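PDB 2WTP: ORF131 protein from Ralstonia metallidurans, which binds copper(II) and probably takes part in the heavy-metal resistance of its host, changing its conformation when the metal binds. Local coordinates for residues A60-D65 and V73-G78; A42-H47 and L105-P110; D53-S58 and G78-F83. All blocks are in the same frame, centred on the assembly; numbering follows the deposited sequence. Where two conformers were deposited one is given.

Contact 1: A60-D65 and V73-G78; sequences ASRIID and VNVDSG
Arg-62 reaches across to strand 72-76 and donates through NH2 to the backbone O of Asn-74, at 2.8 Å and with an N-H...O angle of 153°. The oxygen lies almost in the guanidinium plane, at its edge, and the donor in turn lies in the carbonyl plane. The same NH2 comes within 3.8 Å of Val-75 CG1, the two side chains crossing at about a right angle. Ile-64 CD1 covers one face of the guanidinium, 3.6 Å above its plane and toward the rim. Next to this polar grip the isoleucine and valine meet tip to tip, with CG2 of Ile-64 3.9 Å from CG1 of Val-73. Branched aliphatic residues suit such a place, since they hold strand geometry and bring methyl groups into the interior.

An extended chain from CG to NE carries the charged group inward, where a salt bridge from NE to Glu-79 helps fix its rotation. Arginine suits the site because its separate N-H groups can serve a carbonyl and a carboxylate together. The amide of Asn-74 leads away from 60-65 toward the second subunit, where ND2 hydrogen-bonds to Asn-74 O of that chain. Strands 63-65 and 72-76 are, within this chain, outermost strands of different sheets, so the contact joins the margins of a two-sheet beta sandwich, consistent with the cupredoxin-like clan of this family, at the dimer interface.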
ATOM      1  N   ALA A  60       3.408   0.241  14.696  1.00  8.10           N
ATOM      2  CA  ALA A  60       2.989   0.312  13.289  1.00  7.96           C
ATOM      3  C   ALA A  60       1.961   1.400  13.083  1.00  9.49           C
ATOM      4  O   ALA A  60       1.069   1.615  13.902  1.00  9.44           O
ATOM      5  CB  ALA A  60       2.375  -1.057  12.918  1.00  9.35           C
ATOM      6  N   SER A  61       2.020   2.009  11.890  1.00  8.76           N
ATOM      7  CA  SER A  61       1.110   3.104  11.565  1.00  8.25           C
ATOM      8  C   SER A  61      -0.121   2.582  10.824  1.00  8.44           C
ATOM      9  O   SER A  61      -1.082   3.324  10.640  1.00  8.55           O
ATOM     10  CB  SER A  61       1.750   4.171  10.688  1.00  8.73           C
ATOM     11  OG  SER A  61       2.513   3.628   9.671  1.00 10.81           O
ATOM     12  N   ARG A  62      -0.139   1.327  10.385  1.00  8.22           N
ATOM     13  CA  ARG A  62      -1.340   0.703   9.795  1.00  8.60           C
ATOM     14  C   ARG A  62      -1.205  -0.830   9.861  1.00  8.66           C
ATOM     15  O   ARG A  62      -0.068  -1.298  10.047  1.00  8.52           O
ATOM     16  CB  ARG A  62      -1.597   1.131   8.369  1.00  8.60           C
ATOM     17  CG  ARG A  62      -0.407   0.798   7.433  1.00  8.61           C
ATOM     18  CD  ARG A  62      -0.755   1.058   5.907  1.00 10.18           C
ATOM     19  NE  ARG A  62       0.491   1.106   5.146  1.00  9.59           N
ATOM     20  CZ  ARG A  62       0.529   0.936   3.844  1.00 10.20           C
ATOM     21  NH1 ARG A  62      -0.535   0.558   3.181  1.00  9.71           N
ATOM     22  NH2 ARG A  62       1.688   1.143   3.239  1.00 10.79           N
ATOM     23  N   ILE A  63      -2.305  -1.531   9.688  1.00  9.04           N
ATOM     24  CA  ILE A  63      -2.265  -3.019   9.626  1.00  9.28           C
ATOM     25  C   ILE A  63      -2.815  -3.356   8.253  1.00 10.91           C
ATOM     26  O   ILE A  63      -3.945  -2.896   7.835  1.00 11.79           O
ATOM     27  CB  ILE A  63      -3.201  -3.609  10.677  1.00  9.73           C
ATOM     28  CG1 ILE A  63      -2.701  -3.275  12.035  1.00 12.78           C
ATOM     29  CG2 ILE A  63      -3.219  -5.122  10.561  1.00 13.31           C
ATOM     30  CD1 ILE A  63      -3.694  -3.643  13.178  1.00 19.54           C
ATOM     31  N   ILE A  64      -2.019  -4.119   7.469  1.00 11.69           N
ATOM     32  CA  ILE A  64      -2.447  -4.509   6.099  1.00 12.17           C
ATOM     33  C   ILE A  64      -2.916  -5.975   6.229  1.00  9.98           C
ATOM     34  O   ILE A  64      -2.187  -6.845   6.708  1.00 12.23           O
ATOM     35  CB  ILE A  64      -1.240  -4.437   5.147  1.00 10.43           C
ATOM     36  CG1 ILE A  64      -0.854  -2.969   4.930  1.00 10.16           C
ATOM     37  CG2 ILE A  64      -1.652  -5.014   3.767  1.00 16.00           C
ATOM     38  CD1 ILE A  64       0.350  -2.796   4.044  1.00 16.07           C
ATOM     39  N   ASP A  65      -4.156  -6.253   5.819  1.00 15.81           N
ATOM     40  CA  ASP A  65      -4.670  -7.618   5.781  0.50 16.45           C
ATOM     41  C   ASP A  65      -4.053  -8.364   4.568  1.00 14.77           C
ATOM     42  O   ASP A  65      -4.081  -7.901   3.436  1.00 20.91           O
ATOM     43  CB  ASP A  65      -6.220  -7.542   5.607  0.50 23.62           C
ATOM     44  CG  ASP A  65      -6.932  -8.804   6.045  0.50 43.32           C
ATOM     45  OD1 ASP A  65      -6.277  -9.717   6.577  0.50 35.04           O
ATOM     46  OD2 ASP A  65      -8.165  -8.878   5.852  0.50 53.97           O
ATOM     47  N   VAL A  73       1.799  -4.547  -2.252  1.00  9.25           N
ATOM     48  CA  VAL A  73       1.447  -3.348  -1.473  0.50  9.05           C
ATOM     49  C   VAL A  73       2.582  -2.377  -1.609  1.00  8.43           C
ATOM     50  O   VAL A  73       3.694  -2.742  -1.963  1.00  9.36           O
ATOM     51  CB  VAL A  73       1.262  -3.610   0.021  0.50 10.87           C
ATOM     52  CG1 VAL A  73       0.043  -4.503   0.252  0.50 20.94           C
ATOM     53  CG2 VAL A  73       2.449  -4.290   0.609  0.50 15.42           C
ATOM     54  N   ASN A  74       2.324  -1.078  -1.408  1.00  8.44           N
ATOM     55  CA  ASN A  74       3.365  -0.040  -1.425  1.00  8.23           C
ATOM     56  C   ASN A  74       3.665   0.448  -0.044  1.00  8.30           C
ATOM     57  O   ASN A  74       2.734   0.788   0.672  1.00  8.29           O
ATOM     58  CB  ASN A  74       2.890   1.178  -2.259  1.00  8.44           C
ATOM     59  CG  ASN A  74       2.783   0.936  -3.714  1.00  8.68           C
ATOM     60  OD1 ASN A  74       3.366   0.065  -4.322  1.00 11.87           O
ATOM     61  ND2 ASN A  74       1.951   1.754  -4.359  1.00 10.45           N
ATOM     62  N   VAL A  75       4.942   0.490   0.317  1.00  8.10           N
ATOM     63  CA  VAL A  75       5.355   1.086   1.626  1.00  7.69           C
ATOM     64  C   VAL A  75       6.444   2.067   1.357  1.00  7.71           C
ATOM     65  O   VAL A  75       7.131   2.115   0.323  1.00  8.69           O
ATOM     66  CB  VAL A  75       5.866  -0.005   2.581  1.00  7.40           C
ATOM     67  CG1 VAL A  75       4.749  -1.094   2.776  1.00  8.44           C
ATOM     68  CG2 VAL A  75       7.208  -0.669   2.100  1.00  8.99           C
ATOM     69  N   ASP A  76       6.599   2.969   2.323  1.00  8.06           N
ATOM     70  CA  ASP A  76       7.695   3.909   2.276  1.00 10.28           C
ATOM     71  C   ASP A  76       8.939   3.346   2.976  1.00  7.33           C
ATOM     72  O   ASP A  76       8.872   2.579   3.926  1.00  8.88           O
ATOM     73  CB  ASP A  76       7.298   5.186   3.038  1.00 10.73           C
ATOM     74  CG  ASP A  76       6.228   6.003   2.319  1.00 27.86           C
ATOM     75  OD1 ASP A  76       6.192   6.007   1.059  1.00 23.83           O
ATOM     76  OD2 ASP A  76       5.372   6.563   3.064  1.00 40.20           O
ATOM     77  N   SER A  77      10.072   3.836   2.473  1.00  8.06           N
ATOM     78  CA  SER A  77      11.327   3.619   3.276  0.80  8.02           C
ATOM     79  C   SER A  77      11.060   4.101   4.699  1.00  7.38           C
ATOM     80  O   SER A  77      10.550   5.217   4.925  1.00  9.09           O
ATOM     81  CB  SER A  77      12.426   4.473   2.703  0.80  7.76           C
ATOM     82  OG  SER A  77      13.040   3.875   1.560  0.80  9.14           O
ATOM     83  N   GLY A  78      11.464   3.318   5.700  1.00  7.37           N
ATOM     84  CA  GLY A  78      11.286   3.721   7.088  1.00  9.55           C
ATOM     85  C   GLY A  78       9.930   3.484   7.692  1.00  8.02           C
ATOM     86  O   GLY A  78       9.733   3.705   8.862  1.00 11.83           O
TER

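Contact 2: A42-H47 and L105-P110; sequences AMAKRH and LGLLMP
Ala-44 and Leu-107 mark the closest approach of two helical backbones, their CA atoms only 5.6 Å apart. Residues 42-47 belong to the long N-terminal helix 37-49, and its regular turns are seen in the bond from His-47 N to Met-43 O. The partner is a single short turn, 105-108, which follows strand 101-104; Met-109 leaves helical geometry, yet its N still bonds to Leu-105 O at 2.9 Å and closes the turn. So near an approach suits a small residue such as alanine, whose CB points at the short helix without holding it off.

Leu-107 supplies the other side, using both branches of its fork. CD2 rests 4.1 Å from CB of Ala-44, while CD1 comes to 3.6 Å from CD2 of His-47. One turn of helix separates Ala-44 from His-47, and the leucine spans that step. The histidine's CG lies anti to its backbone N (chi1 -179°), which carries the imidazole out toward the leucine, and the two side chains cross obliquely. Val-103 and the ring of Tyr-51 also touch this imidazole.

The His-47 side chain lies about 2 Å from a bound copper(II) ion, a coordination distance. Across the two segments the side chains meet through carbon contacts, which have little directional preference. The leucine methyl thus gives apolar packing against one part of the imidazole, while the ring's directional bonding is with the copper.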
ATOM      1  N   ALA A  42      17.867 -19.786   6.902  1.00 29.22           N
ATOM      2  CA  ALA A  42      18.904 -18.874   7.378  1.00 34.85           C
ATOM      3  C   ALA A  42      19.300 -17.845   6.286  1.00 29.46           C
ATOM      4  O   ALA A  42      19.462 -16.633   6.570  1.00 24.02           O
ATOM      5  CB  ALA A  42      20.140 -19.692   7.954  1.00 29.46           C
ATOM      6  N   MET A  43      19.359 -18.269   5.021  1.00 25.72           N
ATOM      7  CA  MET A  43      19.655 -17.339   3.975  1.00 20.57           C
ATOM      8  C   MET A  43      18.459 -16.392   3.710  1.00 14.57           C
ATOM      9  O   MET A  43      18.661 -15.294   3.177  1.00 15.24           O
ATOM     10  CB  MET A  43      20.111 -18.023   2.684  1.00 30.80           C
ATOM     11  CG  MET A  43      21.557 -18.628   2.775  1.00 39.45           C
ATOM     12  SD  MET A  43      22.959 -17.428   2.933  1.00 42.03           S
ATOM     13  CE  MET A  43      23.374 -17.635   4.683  1.00 41.21           C
ATOM     14  N   ALA A  44      17.235 -16.900   3.893  1.00 16.89           N
ATOM     15  CA  ALA A  44      16.050 -16.045   3.731  1.00 14.22           C
ATOM     16  C   ALA A  44      16.142 -14.955   4.783  1.00 13.22           C
ATOM     17  O   ALA A  44      15.768 -13.836   4.490  1.00 11.63           O
ATOM     18  CB  ALA A  44      14.743 -16.802   3.894  1.00 15.66           C
ATOM     19  N   LYS A  45      16.591 -15.287   5.995  1.00 15.69           N
ATOM     20  CA  LYS A  45      16.623 -14.242   7.060  1.00 15.04           C
ATOM     21  C   LYS A  45      17.723 -13.248   6.687  1.00 14.69           C
ATOM     22  O   LYS A  45      17.536 -12.056   6.885  1.00 12.36           O
ATOM     23  CB  LYS A  45      16.861 -14.899   8.443  1.00 19.92           C
ATOM     24  CG  LYS A  45      17.048 -13.874   9.547  1.00 29.91           C
ATOM     25  CD  LYS A  45      17.539 -14.654  10.787  1.00 44.88           C
ATOM     26  CE  LYS A  45      17.712 -13.786  12.026  1.00 49.12           C
ATOM     27  NZ  LYS A  45      18.796 -12.765  11.795  1.00 46.33           N
ATOM     28  N   ARG A  46      18.868 -13.667   6.119  1.00 14.73           N
ATOM     29  CA  ARG A  46      19.861 -12.702   5.685  1.00 12.99           C
ATOM     30  C   ARG A  46      19.313 -11.763   4.616  1.00 12.79           C
ATOM     31  O   ARG A  46      19.482 -10.538   4.647  1.00 13.98           O
ATOM     32  CB  ARG A  46      21.160 -13.322   5.028  1.00 22.02           C
ATOM     33  CG  ARG A  46      22.219 -13.725   5.927  1.00 30.86           C
ATOM     34  CD  ARG A  46      23.486 -14.205   5.118  1.00 20.31           C
ATOM     35  NE  ARG A  46      24.127 -13.112   4.444  1.00 17.97           N
ATOM     36  CZ  ARG A  46      24.918 -12.187   5.010  1.00 18.45           C
ATOM     37  NH1 ARG A  46      25.216 -12.148   6.335  1.00 17.79           N
ATOM     38  NH2 ARG A  46      25.331 -11.172   4.226  1.00 16.74           N
ATOM     39  N   HIS A  47      18.613 -12.345   3.615  1.00 12.66           N
ATOM     40  CA  HIS A  47      18.040 -11.535   2.569  1.00 12.50           C
ATOM     41  C   HIS A  47      17.060 -10.522   3.151  1.00 10.45           C
ATOM     42  O   HIS A  47      17.075  -9.358   2.791  1.00  9.81           O
ATOM     43  CB  HIS A  47      17.288 -12.466   1.541  1.00 12.05           C
ATOM     44  CG  HIS A  47      16.662 -11.745   0.374  1.00 12.08           C
ATOM     45  ND1 HIS A  47      17.393 -11.258  -0.695  1.00 17.11           N
ATOM     46  CD2 HIS A  47      15.366 -11.474   0.081  1.00 15.80           C
ATOM     47  CE1 HIS A  47      16.583 -10.694  -1.575  1.00 14.06           C
ATOM     48  NE2 HIS A  47      15.339 -10.843  -1.150  1.00 15.54           N
ATOM     49  N   LEU A 105       7.091 -10.615   0.690  1.00  8.23           N
ATOM     50  CA  LEU A 105       6.762 -10.541   2.116  1.00  8.21           C
ATOM     51  C   LEU A 105       7.052 -11.911   2.744  1.00 10.80           C
ATOM     52  O   LEU A 105       7.270 -11.992   3.967  1.00 11.17           O
ATOM     53  CB  LEU A 105       5.260 -10.228   2.198  1.00  8.75           C
ATOM     54  CG  LEU A 105       4.718  -9.928   3.632  1.00  9.58           C
ATOM     55  CD1 LEU A 105       5.363  -8.686   4.213  1.00  8.88           C
ATOM     56  CD2 LEU A 105       3.135  -9.864   3.595  1.00 11.00           C
ATOM     57  N   GLY A 106       6.944 -13.009   2.006  1.00  8.91           N
ATOM     58  CA  GLY A 106       7.172 -14.358   2.562  1.00 11.99           C
ATOM     59  C   GLY A 106       8.614 -14.583   3.006  1.00 12.55           C
ATOM     60  O   GLY A 106       8.859 -15.552   3.749  1.00 15.61           O
ATOM     61  N   LEU A 107       9.535 -13.755   2.550  1.00  8.89           N
ATOM     62  CA  LEU A 107      10.934 -13.832   3.005  1.00 11.31           C
ATOM     63  C   LEU A 107      11.129 -12.984   4.248  1.00  9.14           C
ATOM     64  O   LEU A 107      11.924 -13.328   5.114  1.00 11.63           O
ATOM     65  CB  LEU A 107      11.909 -13.375   1.901  1.00  9.99           C
ATOM     66  CG  LEU A 107      11.697 -14.317   0.723  1.00 13.45           C
ATOM     67  CD1 LEU A 107      12.691 -13.887  -0.409  1.00 19.63           C
ATOM     68  CD2 LEU A 107      12.008 -15.818   1.059  1.00 15.99           C
ATOM     69  N   LEU A 108      10.391 -11.890   4.376  1.00 10.06           N
ATOM     70  CA  LEU A 108      10.397 -11.094   5.615  1.00  9.48           C
ATOM     71  C   LEU A 108       9.737 -11.793   6.773  1.00 11.76           C
ATOM     72  O   LEU A 108      10.170 -11.684   7.936  1.00 13.24           O
ATOM     73  CB  LEU A 108       9.679  -9.734   5.429  1.00  8.85           C
ATOM     74  CG  LEU A 108      10.188  -8.889   4.248  1.00 10.62           C
ATOM     75  CD1 LEU A 108       9.509  -7.555   4.312  1.00 10.92           C
ATOM     76  CD2 LEU A 108      11.720  -8.801   4.126  1.00 13.37           C
ATOM     77  N   MET A 109       8.605 -12.454   6.516  1.00 10.65           N
ATOM     78  CA  MET A 109       7.777 -13.018   7.613  1.00 10.48           C
ATOM     79  C   MET A 109       7.223 -14.415   7.223  1.00 12.16           C
ATOM     80  O   MET A 109       6.043 -14.582   6.874  1.00 13.35           O
ATOM     81  CB  MET A 109       6.730 -12.060   8.112  1.00 15.59           C
ATOM     82  CG  MET A 109       5.953 -11.403   7.075  1.00 16.36           C
ATOM     83  SD  MET A 109       5.020  -9.965   7.864  1.00 15.34           S
ATOM     84  CE  MET A 109       6.173  -8.688   8.288  1.00 16.43           C
ATOM     85  N   PRO A 110       8.135 -15.389   7.164  1.00 14.74           N
ATOM     86  CA  PRO A 110       7.747 -16.729   6.733  1.00 14.96           C
ATOM     87  C   PRO A 110       6.701 -17.370   7.654  1.00 17.97           C
ATOM     88  O   PRO A 110       5.992 -18.249   7.163  1.00 26.10           O
ATOM     89  CB  PRO A 110       9.072 -17.500   6.774  1.00 20.61           C
ATOM     90  CG  PRO A 110       9.983 -16.707   7.549  1.00 19.91           C
ATOM     91  CD  PRO A 110       9.568 -15.235   7.437  1.00 14.00           C
TER

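Contact 3: D53-S58 and G78-F83; sequences DPAGQS and GETVAF
Ala-55 and Gln-57 lean over Thr-80 and Ala-82 on one face of the four-stranded sheet of the beta sandwich. Strands 52-55 and 80-85 are not neighbours in that sheet, since 88-94 runs between them; the chain leaving 52-55 passes over to reach the second strand, and side chains make the contact.

Gly-78, before the strand, has a positive phi of 82°, a conformation that a side chain would crowd against the preceding carbonyl. Glu-79 follows and sends its carboxylate to the other side of the strand, where OE2 takes part in a salt bridge with Arg-62 and a hydrogen bond with the OH of Tyr-72 of the second subunit. At Thr-80 the strand begins. With chi1 -61° OG1 stands beside the backbone N and CG2 anti to it; CG2 meets CB of Ala-55 at 3.6 Å, and OG1 is engaged with Thr-93 OG1 on the intervening strand. Threonine thus serves both needs, a methyl for the crossing chain and a hydroxyl for the strand alongside; the small alanine lets the chain pass close.

Val-81 alternates to the other face, toward Ile-64. Ala-82 returns to the first, and its CB lies 4.3 Å from CG of Gln-57, whose aliphatic stem does the touching. Ile-89 also touches both residues, so the small alanine sits among larger aliphatic groups. Phe-83 faces inward like Val-81, whose CG1 sits 3.6 Å above the phenyl plane, offset toward the rim.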
ATOM      1  N   ASP A  53      13.870  -4.398   9.394  1.00  8.19           N
ATOM      2  CA  ASP A  53      13.998  -5.028  10.708  1.00  8.70           C
ATOM      3  C   ASP A  53      12.656  -5.435  11.248  1.00  8.63           C
ATOM      4  O   ASP A  53      11.674  -4.674  11.101  1.00  8.24           O
ATOM      5  CB  ASP A  53      14.639  -3.958  11.694  1.00  8.87           C
ATOM      6  CG  ASP A  53      16.058  -3.565  11.238  1.00 12.80           C
ATOM      7  OD1 ASP A  53      16.886  -4.487  11.425  1.00 15.47           O
ATOM      8  OD2 ASP A  53      16.265  -2.459  10.754  1.00 14.75           O
ATOM      9  N   PRO A  54      12.539  -6.515  11.953  1.00  9.81           N
ATOM     10  CA  PRO A  54      11.303  -6.815  12.691  1.00  8.96           C
ATOM     11  C   PRO A  54      10.886  -5.700  13.627  1.00 10.22           C
ATOM     12  O   PRO A  54      11.768  -4.934  14.185  1.00 11.10           O
ATOM     13  CB  PRO A  54      11.677  -8.044  13.533  1.00 13.15           C
ATOM     14  CG  PRO A  54      12.844  -8.651  12.808  1.00 18.29           C
ATOM     15  CD  PRO A  54      13.575  -7.541  12.130  1.00 12.02           C
ATOM     16  N   ALA A  55       9.581  -5.485  13.750  1.00 10.92           N
ATOM     17  CA  ALA A  55       9.053  -4.424  14.580  1.00  9.05           C
ATOM     18  C   ALA A  55       7.931  -4.937  15.430  1.00  9.99           C
ATOM     19  O   ALA A  55       7.413  -6.011  15.161  1.00 13.05           O
ATOM     20  CB  ALA A  55       8.441  -3.334  13.624  1.00 10.14           C
ATOM     21  N   GLY A  56       7.577  -4.128  16.442  1.00 12.19           N
ATOM     22  CA  GLY A  56       6.352  -4.448  17.200  1.00 12.39           C
ATOM     23  C   GLY A  56       5.096  -3.794  16.630  1.00 10.24           C
ATOM     24  O   GLY A  56       5.164  -2.668  16.117  1.00 10.39           O
ATOM     25  N   GLN A  57       3.964  -4.512  16.684  1.00 12.03           N
ATOM     26  CA  GLN A  57       2.718  -3.929  16.274  1.00 10.88           C
ATOM     27  C   GLN A  57       2.363  -2.629  16.923  1.00 11.19           C
ATOM     28  O   GLN A  57       1.705  -1.772  16.245  1.00 11.50           O
ATOM     29  CB  GLN A  57       1.622  -4.989  16.476  1.00 18.19           C
ATOM     30  CG  GLN A  57       0.231  -4.536  16.119  1.00 28.93           C
ATOM     31  CD  GLN A  57      -0.851  -5.450  16.707  1.00 35.36           C
ATOM     32  OE1 GLN A  57      -0.577  -6.607  17.175  1.00 25.34           O
ATOM     33  NE2 GLN A  57      -2.095  -4.902  16.725  1.00 32.77           N
ATOM     34  N   SER A  58       2.851  -2.402  18.157  1.00 10.52           N
ATOM     35  CA  SER A  58       2.504  -1.145  18.803  1.00 11.63           C
ATOM     36  C   SER A  58       3.145   0.082  18.181  1.00 11.01           C
ATOM     37  O   SER A  58       2.766   1.209  18.491  1.00 12.68           O
ATOM     38  CB  SER A  58       2.870  -1.250  20.301  1.00 14.42           C
ATOM     39  OG  SER A  58       4.267  -1.306  20.410  1.00 19.37           O
ATOM     40  N   GLY A  78      11.464   3.318   5.700  1.00  7.37           N
ATOM     41  CA  GLY A  78      11.286   3.721   7.088  1.00  9.55           C
ATOM     42  C   GLY A  78       9.930   3.484   7.692  1.00  8.02           C
ATOM     43  O   GLY A  78       9.733   3.705   8.862  1.00 11.83           O
ATOM     44  N   GLU A  79       8.958   3.112   6.854  1.00  7.31           N
ATOM     45  CA  GLU A  79       7.595   2.909   7.440  1.00  7.26           C
ATOM     46  C   GLU A  79       7.514   1.680   8.294  1.00  7.03           C
ATOM     47  O   GLU A  79       8.196   0.647   7.952  1.00  7.42           O
ATOM     48  CB  GLU A  79       6.630   2.757   6.261  1.00  8.67           C
ATOM     49  CG  GLU A  79       5.087   2.870   6.613  1.00  9.68           C
ATOM     50  CD  GLU A  79       4.132   2.693   5.393  1.00 12.59           C
ATOM     51  OE1 GLU A  79       4.584   2.603   4.282  1.00 12.94           O
ATOM     52  OE2 GLU A  79       2.910   2.592   5.653  1.00 14.27           O
ATOM     53  N   THR A  80       6.756   1.702   9.385  1.00  8.17           N
ATOM     54  CA  THR A  80       6.557   0.527  10.214  1.00  7.72           C
ATOM     55  C   THR A  80       5.111   0.091   9.971  1.00  8.51           C
ATOM     56  O   THR A  80       4.161   0.822  10.195  1.00  9.84           O
ATOM     57  CB  THR A  80       6.759   0.783  11.722  1.00 10.30           C
ATOM     58  OG1 THR A  80       8.114   1.217  11.913  1.00 10.80           O
ATOM     59  CG2 THR A  80       6.549  -0.524  12.510  1.00 11.53           C
ATOM     60  N   VAL A  81       4.969  -1.129   9.453  1.00  8.72           N
ATOM     61  CA  VAL A  81       3.670  -1.672   8.958  1.00  9.02           C
ATOM     62  C   VAL A  81       3.451  -2.985   9.601  1.00  8.54           C
ATOM     63  O   VAL A  81       4.406  -3.828   9.685  1.00 10.86           O
ATOM     64  CB  VAL A  81       3.742  -1.880   7.402  1.00 10.50           C
ATOM     65  CG1 VAL A  81       2.425  -2.417   6.913  1.00 13.43           C
ATOM     66  CG2 VAL A  81       4.037  -0.533   6.693  1.00 11.74           C
ATOM     67  N   ALA A  82       2.231  -3.228  10.041  1.00  8.04           N
ATOM     68  CA  ALA A  82       1.887  -4.558  10.537  1.00 10.77           C
ATOM     69  C   ALA A  82       1.076  -5.285   9.505  1.00  9.45           C
ATOM     70  O   ALA A  82       0.331  -4.654   8.691  1.00 12.01           O
ATOM     71  CB  ALA A  82       1.067  -4.404  11.860  1.00 10.58           C
ATOM     72  N   PHE A  83       1.352  -6.585   9.384  1.00  9.19           N
ATOM     73  CA  PHE A  83       0.653  -7.407   8.412  1.00  9.49           C
ATOM     74  C   PHE A  83      -0.135  -8.464   9.150  1.00 10.52           C
ATOM     75  O   PHE A  83       0.393  -9.093  10.088  1.00 13.16           O
ATOM     76  CB  PHE A  83       1.687  -8.090   7.519  1.00  9.31           C
ATOM     77  CG  PHE A  83       2.459  -7.122   6.617  1.00  9.82           C
ATOM     78  CD1 PHE A  83       1.982  -6.785   5.365  1.00  8.77           C
ATOM     79  CD2 PHE A  83       3.621  -6.475   7.102  1.00  9.88           C
ATOM     80  CE1 PHE A  83       2.736  -5.892   4.531  1.00  8.20           C
ATOM     81  CE2 PHE A  83       4.337  -5.588   6.324  1.00  8.86           C
ATOM     82  CZ  PHE A  83       3.878  -5.275   5.023  1.00  9.89           C
TER

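From the N terminus, helix 37-49 provides the first half of contact 2, whose loop closes only at the short helix 105-108. Inside that loop, strand 52-55 and its exit open contact 3, closed by strand 80-85, and within this lies contact 1, from 60-65 to 73-78. The three are thus nested, and none cross. Contacts 1 and 3 share Gly-78 and abut directly, Ile-64 N probably bonding to Ala-82 O at 2.7 Å. Contact 2 meets contact 3 through Met-109 and Leu-105, which pack on Phe-83. Together they tie the N-terminal helix, both sheets and the short helix; contacts 1 and 2 lie on opposite sides of the chain's centre.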